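Local coordinates for protein delta (Bacillus subtilis, PDB 3ZH9) that probably acts as the wrench that opens the ring-shaped beta sliding clamp, within the ATP-driven clamp loader of bacterial DNA replication, at residues A[167-172]-A[202-207]; A[190-195]-A[209-214]. All blocks are in the same frame, centred on the assembly; numbering follows the deposited sequence.

How the contacts relate
Contact 1 (167-172 with 202-207) and contact 2 (190-195 with 209-214) lie on the same side of the chain's centre, their own centres 10 Å apart. They share helix 204-210: its first turn meets helix 168-177 in contact 1, and its last turn meets helix 182-195 in contact 2. Leu192 of contact 2 joins them, its CB lying 3.7 Å from Ile202 CD1 and its CD2 3.6 Å from Asp206 O. Beside it, Asp206 OD1 packs 3.7 Å from Phe195 CE2. Glycerol, probably from the crystallisation liquor, is bound at both contacts: it hydrogen-bonds Asp206 OD1 in contact 1, and at contact 2 a glycerol lies about 3 Å from the Met209 side chain, nearest atoms.

Contact 1. Residues A[167-172]-A[202-207]; sequences GTEAAE and ITLDDV
The methyl group of Ala170 lies against the backbone where helix 204-210 begins, with CB 3.6 Å from Leu204 N. Here the two backbones come so close that Ala170 CA and Leu204 CA are 4.1 Å apart, a spacing that a methyl suits. With CG anti to the backbone N (chi1 177°), the Leu204 side chain reaches helix 168-177 with both methyls. CD1 rests 3.9 Å from Ala170 CA, whereas CD2 touches the carboxylate end of Glu169, 3.7 Å from OE2. The extended Glu169 and the leucine cross obliquely, so the acid lies against an apolar methyl. One turn further on, Val207 CG2 closes over the backbone, 3.7 Å from Ala170 O, and the valine also packs on Leu174 and Leu177 of helix 168-177. At the start of both helices a water joins the segments, accepting from Gly167 N at 2.8 Å and donating to Ile202 O at 2.6 Å. It lies just beyond the short parallel strands 165-166 and 201-202, where Ile202 pairs by backbone with Thr165. Thr203 caps its helix in a capping box with Asp206; Thr203 N gives a bond of 3.0 Å to the anti lone pair of Asp206 OD2, at an N-H...O angle of 164°. The same carboxylate oxygen forms a salt bridge with Arg199. Ala171, turned from the contact, packs on helix 148-160. This small helical bundle with its two-stranded parallel sheet is consistent with the lid of an AAA+ module, as in other clamp-loader subunits. The chemistry is therefore apolar contact at a close helix approach, with the water supplying the polar link between the backbones and Arg199 probably offsetting the charge of Asp206.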
ATOM      1  N   GLY A 167      10.389 -18.269   8.687  1.00 40.98           N
ATOM      2  CA  GLY A 167      10.141 -18.225  10.119  1.00 39.62           C
ATOM      3  C   GLY A 167       9.758 -16.818  10.527  1.00 46.36           C
ATOM      4  O   GLY A 167       9.966 -15.877   9.758  1.00 39.53           O
ATOM      5  N   THR A 168       9.206 -16.655  11.726  1.00 47.43           N
ATOM      6  CA  THR A 168       8.719 -15.338  12.126  1.00 45.90           C
ATOM      7  C   THR A 168       9.851 -14.330  12.323  1.00 35.67           C
ATOM      8  O   THR A 168       9.691 -13.162  12.009  1.00 36.31           O
ATOM      9  CB  THR A 168       7.751 -15.374  13.352  1.00 55.12           C
ATOM     10  OG1 THR A 168       8.469 -15.116  14.562  1.00 58.17           O
ATOM     11  CG2 THR A 168       7.049 -16.707  13.445  1.00 54.66           C
ATOM     12  N   GLU A 169      11.003 -14.777  12.806  1.00 36.16           N
ATOM     13  CA  GLU A 169      12.134 -13.864  12.972  1.00 38.01           C
ATOM     14  C   GLU A 169      12.617 -13.296  11.623  1.00 36.02           C
ATOM     15  O   GLU A 169      12.834 -12.101  11.491  1.00 34.25           O
ATOM     16  CB  GLU A 169      13.282 -14.555  13.707  1.00 38.32           C
ATOM     17  CG  GLU A 169      14.438 -13.631  14.065  1.00 51.85           C
ATOM     18  CD  GLU A 169      15.609 -14.374  14.715  1.00 65.20           C
ATOM     19  OE1 GLU A 169      15.593 -15.625  14.720  1.00 72.89           O
ATOM     20  OE2 GLU A 169      16.547 -13.709  15.215  1.00 61.40           O
ATOM     21  N   ALA A 170      12.775 -14.168  10.634  1.00 33.39           N
ATOM     22  CA  ALA A 170      13.198 -13.784   9.291  1.00 34.82           C
ATOM     23  C   ALA A 170      12.186 -12.845   8.649  1.00 34.90           C
ATOM     24  O   ALA A 170      12.552 -11.875   7.969  1.00 31.18           O
ATOM     25  CB  ALA A 170      13.381 -15.035   8.425  1.00 29.50           C
ATOM     26  N   ALA A 171      10.910 -13.158   8.863  1.00 29.56           N
ATOM     27  CA  ALA A 171       9.798 -12.373   8.348  1.00 29.25           C
ATOM     28  C   ALA A 171       9.716 -10.986   8.985  1.00 33.53           C
ATOM     29  O   ALA A 171       9.481  -9.988   8.305  1.00 31.75           O
ATOM     30  CB  ALA A 171       8.474 -13.130   8.568  1.00 27.60           C
ATOM     31  N   GLU A 172       9.888 -10.933  10.298  1.00 28.52           N
ATOM     32  CA  GLU A 172       9.870  -9.671  11.009  1.00 31.35           C
ATOM     33  C   GLU A 172      11.008  -8.785  10.535  1.00 33.09           C
ATOM     34  O   GLU A 172      10.860  -7.575  10.414  1.00 36.53           O
ATOM     35  CB  GLU A 172       9.987  -9.908  12.518  1.00 38.92           C
ATOM     36  CG  GLU A 172       8.679 -10.383  13.145  1.00 51.53           C
ATOM     37  CD  GLU A 172       8.829 -10.794  14.599  1.00 60.98           C
ATOM     38  OE1 GLU A 172       9.965 -11.118  15.009  1.00 60.50           O
ATOM     39  OE2 GLU A 172       7.806 -10.794  15.326  1.00 63.56           O
ATOM     40  N   ILE A 202      13.210 -19.822   3.766  1.00 34.44           N
ATOM     41  CA  ILE A 202      13.924 -18.552   3.769  1.00 33.64           C
ATOM     42  C   ILE A 202      14.425 -18.297   5.202  1.00 31.50           C
ATOM     43  O   ILE A 202      13.622 -18.109   6.122  1.00 35.82           O
ATOM     44  CB  ILE A 202      13.000 -17.395   3.317  1.00 40.60           C
ATOM     45  CG1 ILE A 202      12.446 -17.658   1.906  1.00 33.07           C
ATOM     46  CG2 ILE A 202      13.716 -16.040   3.405  1.00 29.09           C
ATOM     47  CD1 ILE A 202      11.301 -16.707   1.544  1.00 29.64           C
ATOM     48  N   THR A 203      15.744 -18.319   5.383  1.00 32.53           N
ATOM     49  CA  THR A 203      16.355 -18.047   6.682  1.00 29.93           C
ATOM     50  C   THR A 203      16.553 -16.545   6.916  1.00 34.11           C
ATOM     51  O   THR A 203      16.451 -15.747   5.982  1.00 36.28           O
ATOM     52  CB  THR A 203      17.722 -18.743   6.833  1.00 31.50           C
ATOM     53  OG1 THR A 203      18.686 -18.127   5.967  1.00 30.24           O
ATOM     54  CG2 THR A 203      17.627 -20.244   6.517  1.00 30.93           C
ATOM     55  N   LEU A 204      16.821 -16.174   8.165  1.00 32.05           N
ATOM     56  CA  LEU A 204      17.138 -14.799   8.515  1.00 31.26           C
ATOM     57  C   LEU A 204      18.405 -14.381   7.772  1.00 31.98           C
ATOM     58  O   LEU A 204      18.507 -13.266   7.286  1.00 33.97           O
ATOM     59  CB  LEU A 204      17.360 -14.659  10.021  1.00 35.98           C
ATOM     60  CG  LEU A 204      17.765 -13.254  10.495  1.00 40.29           C
ATOM     61  CD1 LEU A 204      16.629 -12.273  10.247  1.00 37.52           C
ATOM     62  CD2 LEU A 204      18.165 -13.244  11.965  1.00 39.57           C
ATOM     63  N   ASP A 205      19.373 -15.283   7.686  1.00 35.24           N
ATOM     64  CA  ASP A 205      20.583 -15.006   6.916  1.00 28.19           C
ATOM     65  C   ASP A 205      20.289 -14.694   5.440  1.00 31.26           C
ATOM     66  O   ASP A 205      20.903 -13.797   4.871  1.00 32.48           O
ATOM     67  CB  ASP A 205      21.575 -16.171   7.017  1.00 30.32           C
ATOM     68  CG  ASP A 205      22.366 -16.173   8.324  1.00 39.16           C
ATOM     69  OD1 ASP A 205      22.502 -15.111   8.977  1.00 36.85           O
ATOM     70  OD2 ASP A 205      22.879 -17.250   8.684  1.00 43.40           O
ATOM     71  N   ASP A 206      19.390 -15.455   4.805  1.00 32.76           N
ATOM     72  CA  ASP A 206      18.967 -15.154   3.425  1.00 28.85           C
ATOM     73  C   ASP A 206      18.411 -13.721   3.307  1.00 30.61           C
ATOM     74  O   ASP A 206      18.733 -12.965   2.372  1.00 25.48           O
ATOM     75  CB  ASP A 206      17.905 -16.145   2.949  1.00 30.11           C
ATOM     76  CG  ASP A 206      18.458 -17.544   2.732  1.00 38.56           C
ATOM     77  OD1 ASP A 206      19.513 -17.680   2.081  1.00 39.24           O
ATOM     78  OD2 ASP A 206      17.834 -18.504   3.216  1.00 37.23           O
ATOM     79  N   VAL A 207      17.562 -13.356   4.259  1.00 27.05           N
ATOM     80  CA  VAL A 207      16.968 -12.021   4.257  1.00 28.40           C
ATOM     81  C   VAL A 207      18.046 -10.954   4.339  1.00 28.98           C
ATOM     82  O   VAL A 207      18.076 -10.027   3.520  1.00 28.73           O
ATOM     83  CB  VAL A 207      15.961 -11.830   5.399  1.00 22.55           C
ATOM     84  CG1 VAL A 207      15.519 -10.375   5.476  1.00 20.90           C
ATOM     85  CG2 VAL A 207      14.751 -12.783   5.199  1.00 24.19           C
TER
HETATM   86  O   HOH W   1      13.130 -18.560   8.633  1.00 38.97           O

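Contact 2. Residues A[190-195]-A[209-214]; sequences QKLCTF and MLVARS. With SO4 (sulfate ion), chain H; SO4 (sulfate ion), chain M.
The Phe195 ring carries Leu210 CD1 over one face, 3.9 Å above the plane and offset toward the rim, in a CH-pi contact with CD1 24° off the normal at the centroid. Met209 SD comes obliquely, 3.9 Å from Phe195 CZ, as a Met-aromatic contact. With Phe195 CG anti to the backbone N (chi1 -177°), the ring is carried beside Leu210. Arg213 NH2 hydrogen-bonds a sulfate O2 at the guanidinium edge, in plane, 2.6 Å away; Arg213 N hydrogen-bonds O2 of a second sulfate, and both ions probably come from the crystallisation liquor. In this helical bundle, which is consistent with the lid of an AAA+ module, helix 204-210 ends here, and the chain runs on through Val211 toward helix 215-227, in the sequence region of the C-terminal domain. Leu210 CD2 touches both Phe195 CB, at 3.7 Å, and Leu192 CD2, at 3.8 Å. An alanine at Leu210 would probably leave this Phe195 face without its methyl partner and open a gap beside Leu192. Val211 CG2 meets Leu192 CD1 at 4.0 Å. A water links Lys191 NZ, which also forms a salt bridge with Glu188, to Leu210 O, 2.6 Å from the water oxygen.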
ATOM      1  N   GLN A 190       9.335 -12.806  -3.422  1.00 30.10           N
ATOM      2  CA  GLN A 190       9.538 -13.475  -4.721  1.00 28.83           C
ATOM      3  C   GLN A 190      11.019 -13.646  -5.054  1.00 35.25           C
ATOM      4  O   GLN A 190      11.447 -14.673  -5.609  1.00 35.38           O
ATOM      5  CB  GLN A 190       8.857 -12.705  -5.858  1.00 27.19           C
ATOM      6  CG  GLN A 190       7.318 -12.601  -5.746  1.00 40.08           C
ATOM      7  CD  GLN A 190       6.601 -13.953  -5.719  1.00 51.08           C
ATOM      8  OE1 GLN A 190       7.165 -14.996  -6.067  1.00 55.47           O
ATOM      9  NE2 GLN A 190       5.341 -13.931  -5.310  1.00 62.30           N
ATOM     10  N   LYS A 191      11.801 -12.620  -4.752  1.00 31.28           N
ATOM     11  CA  LYS A 191      13.239 -12.689  -4.980  1.00 32.41           C
ATOM     12  C   LYS A 191      13.852 -13.737  -4.078  1.00 33.94           C
ATOM     13  O   LYS A 191      14.725 -14.493  -4.505  1.00 33.11           O
ATOM     14  CB  LYS A 191      13.898 -11.338  -4.716  1.00 30.23           C
ATOM     15  CG  LYS A 191      13.759 -10.346  -5.865  1.00 34.09           C
ATOM     16  CD  LYS A 191      14.071  -8.916  -5.393  1.00 38.16           C
ATOM     17  CE  LYS A 191      15.500  -8.821  -4.888  1.00 41.86           C
ATOM     18  NZ  LYS A 191      15.767  -7.517  -4.206  1.00 51.14           N
ATOM     19  N   LEU A 192      13.388 -13.788  -2.831  1.00 24.96           N
ATOM     20  CA  LEU A 192      13.947 -14.735  -1.864  1.00 26.03           C
ATOM     21  C   LEU A 192      13.596 -16.167  -2.236  1.00 28.91           C
ATOM     22  O   LEU A 192      14.434 -17.046  -2.117  1.00 28.77           O
ATOM     23  CB  LEU A 192      13.514 -14.413  -0.428  1.00 25.86           C
ATOM     24  CG  LEU A 192      14.185 -13.178   0.220  1.00 26.73           C
ATOM     25  CD1 LEU A 192      13.346 -12.551   1.357  1.00 27.22           C
ATOM     26  CD2 LEU A 192      15.598 -13.551   0.724  1.00 28.25           C
ATOM     27  N   CYS A 193      12.361 -16.399  -2.680  1.00 27.99           N
ATOM     28  CA  CYS A 193      11.942 -17.746  -3.054  1.00 29.92           C
ATOM     29  C   CYS A 193      12.791 -18.283  -4.192  1.00 31.12           C
ATOM     30  O   CYS A 193      13.167 -19.438  -4.171  1.00 36.88           O
ATOM     31  CB  CYS A 193      10.452 -17.790  -3.418  1.00 36.69           C
ATOM     32  SG  CYS A 193       9.365 -17.517  -2.002  1.00 41.30           S
ATOM     33  N   THR A 194      13.105 -17.429  -5.167  1.00 36.56           N
ATOM     34  CA  THR A 194      13.992 -17.787  -6.276  1.00 33.25           C
ATOM     35  C   THR A 194      15.404 -18.028  -5.771  1.00 34.23           C
ATOM     36  O   THR A 194      16.024 -19.047  -6.081  1.00 35.19           O
ATOM     37  CB  THR A 194      14.027 -16.682  -7.350  1.00 37.28           C
ATOM     38  OG1 THR A 194      12.715 -16.509  -7.894  1.00 44.52           O
ATOM     39  CG2 THR A 194      15.004 -17.043  -8.489  1.00 32.72           C
ATOM     40  N   PHE A 195      15.894 -17.097  -4.962  1.00 31.09           N
ATOM     41  CA  PHE A 195      17.263 -17.133  -4.428  1.00 24.81           C
ATOM     42  C   PHE A 195      17.625 -18.445  -3.739  1.00 34.08           C
ATOM     43  O   PHE A 195      18.707 -18.974  -3.959  1.00 35.44           O
ATOM     44  CB  PHE A 195      17.487 -15.974  -3.449  1.00 24.19           C
ATOM     45  CG  PHE A 195      18.898 -15.907  -2.906  1.00 30.89           C
ATOM     46  CD1 PHE A 195      19.949 -15.545  -3.726  1.00 25.83           C
ATOM     47  CD2 PHE A 195      19.171 -16.210  -1.584  1.00 33.81           C
ATOM     48  CE1 PHE A 195      21.236 -15.484  -3.239  1.00 29.20           C
ATOM     49  CE2 PHE A 195      20.470 -16.151  -1.096  1.00 30.66           C
ATOM     50  CZ  PHE A 195      21.491 -15.791  -1.921  1.00 33.21           C
ATOM     51  N   MET A 209      21.268 -11.123   3.736  1.00 24.38           N
ATOM     52  CA  MET A 209      22.266 -11.026   2.676  1.00 31.72           C
ATOM     53  C   MET A 209      21.646 -10.457   1.406  1.00 26.82           C
ATOM     54  O   MET A 209      22.279  -9.684   0.690  1.00 26.64           O
ATOM     55  CB  MET A 209      22.988 -12.352   2.419  1.00 32.79           C
ATOM     56  CG  MET A 209      22.177 -13.425   1.736  1.00 31.37           C
ATOM     57  SD  MET A 209      23.167 -14.951   1.483  1.00 33.20           S
ATOM     58  CE  MET A 209      23.331 -15.512   3.173  1.00 29.33           C
ATOM     59  N   LEU A 210      20.395 -10.804   1.146  1.00 21.87           N
ATOM     60  CA  LEU A 210      19.819 -10.443  -0.144  1.00 28.64           C
ATOM     61  C   LEU A 210      19.077  -9.100  -0.139  1.00 33.36           C
ATOM     62  O   LEU A 210      19.101  -8.385  -1.134  1.00 32.42           O
ATOM     63  CB  LEU A 210      18.909 -11.560  -0.660  1.00 26.70           C
ATOM     64  CG  LEU A 210      18.481 -11.423  -2.129  1.00 34.70           C
ATOM     65  CD1 LEU A 210      19.665 -11.654  -3.098  1.00 28.15           C
ATOM     66  CD2 LEU A 210      17.341 -12.382  -2.435  1.00 26.78           C
ATOM     67  N   VAL A 211      18.452  -8.744   0.984  1.00 24.73           N
ATOM     68  CA  VAL A 211      17.475  -7.646   0.995  1.00 26.63           C
ATOM     69  C   VAL A 211      18.080  -6.381   1.563  1.00 28.77           C
ATOM     70  O   VAL A 211      18.472  -6.349   2.737  1.00 29.62           O
ATOM     71  CB  VAL A 211      16.223  -7.991   1.821  1.00 28.07           C
ATOM     72  CG1 VAL A 211      15.249  -6.804   1.871  1.00 26.63           C
ATOM     73  CG2 VAL A 211      15.519  -9.225   1.282  1.00 26.70           C
ATOM     74  N   ALA A 212      18.173  -5.341   0.732  1.00 26.74           N
ATOM     75  CA  ALA A 212      18.784  -4.087   1.167  1.00 31.60           C
ATOM     76  C   ALA A 212      17.804  -3.245   1.991  1.00 37.48           C
ATOM     77  O   ALA A 212      16.634  -3.095   1.630  1.00 38.95           O
ATOM     78  CB  ALA A 212      19.289  -3.282  -0.031  1.00 30.93           C
ATOM     79  N   ARG A 213      18.293  -2.687   3.090  1.00 35.99           N
ATOM     80  CA  ARG A 213      17.502  -1.752   3.885  1.00 34.08           C
ATOM     81  C   ARG A 213      17.089  -0.594   2.995  1.00 33.98           C
ATOM     82  O   ARG A 213      17.928   0.024   2.345  1.00 41.79           O
ATOM     83  CB  ARG A 213      18.327  -1.264   5.062  1.00 34.36           C
ATOM     84  CG  ARG A 213      17.517  -0.625   6.169  1.00 39.77           C
ATOM     85  CD  ARG A 213      18.410  -0.292   7.368  1.00 45.67           C
ATOM     86  NE  ARG A 213      18.864  -1.514   8.029  1.00 52.68           N
ATOM     87  CZ  ARG A 213      18.395  -1.966   9.192  1.00 55.41           C
ATOM     88  NH1 ARG A 213      17.459  -1.291   9.856  1.00 64.85           N
ATOM     89  NH2 ARG A 213      18.872  -3.093   9.699  1.00 45.43           N
ATOM     90  N   SER A 214      15.792  -0.315   2.931  1.00 31.46           N
ATOM     91  CA  SER A 214      15.298   0.748   2.056  1.00 41.85           C
ATOM     92  C   SER A 214      15.821   2.138   2.477  1.00 40.51           C
ATOM     93  O   SER A 214      16.158   2.370   3.646  1.00 39.78           O
ATOM     94  CB  SER A 214      13.765   0.751   2.003  1.00 46.91           C
ATOM     95  OG  SER A 214      13.222   1.314   3.184  1.00 47.79           O
TER
HETATM   96  S   SO4 H1346      21.927  -3.317   3.570  1.00 54.54           S
HETATM   97  O1  SO4 H1346      22.445  -4.692   3.574  1.00 58.91           O
HETATM   98  O2  SO4 H1346      20.605  -3.324   4.186  1.00 54.32           O
HETATM   99  O3  SO4 H1346      21.812  -2.805   2.204  1.00 44.34           O
HETATM  100  O4  SO4 H1346      22.842  -2.474   4.346  1.00 64.54           O
HETATM  101  S   SO4 M1351      20.991  -6.165   8.331  1.00 71.66           S
HETATM  102  O1  SO4 M1351      19.897  -6.780   7.556  1.00 39.42           O
HETATM  103  O2  SO4 M1351      20.447  -5.176   9.264  1.00 75.14           O
HETATM  104  O3  SO4 M1351      21.940  -5.494   7.439  1.00 79.12           O
HETATM  105  O4  SO4 M1351      21.714  -7.201   9.071  1.00 82.82           O
HETATM  106  O   HOH W   2      18.365  -7.832  -3.568  1.00 38.63           O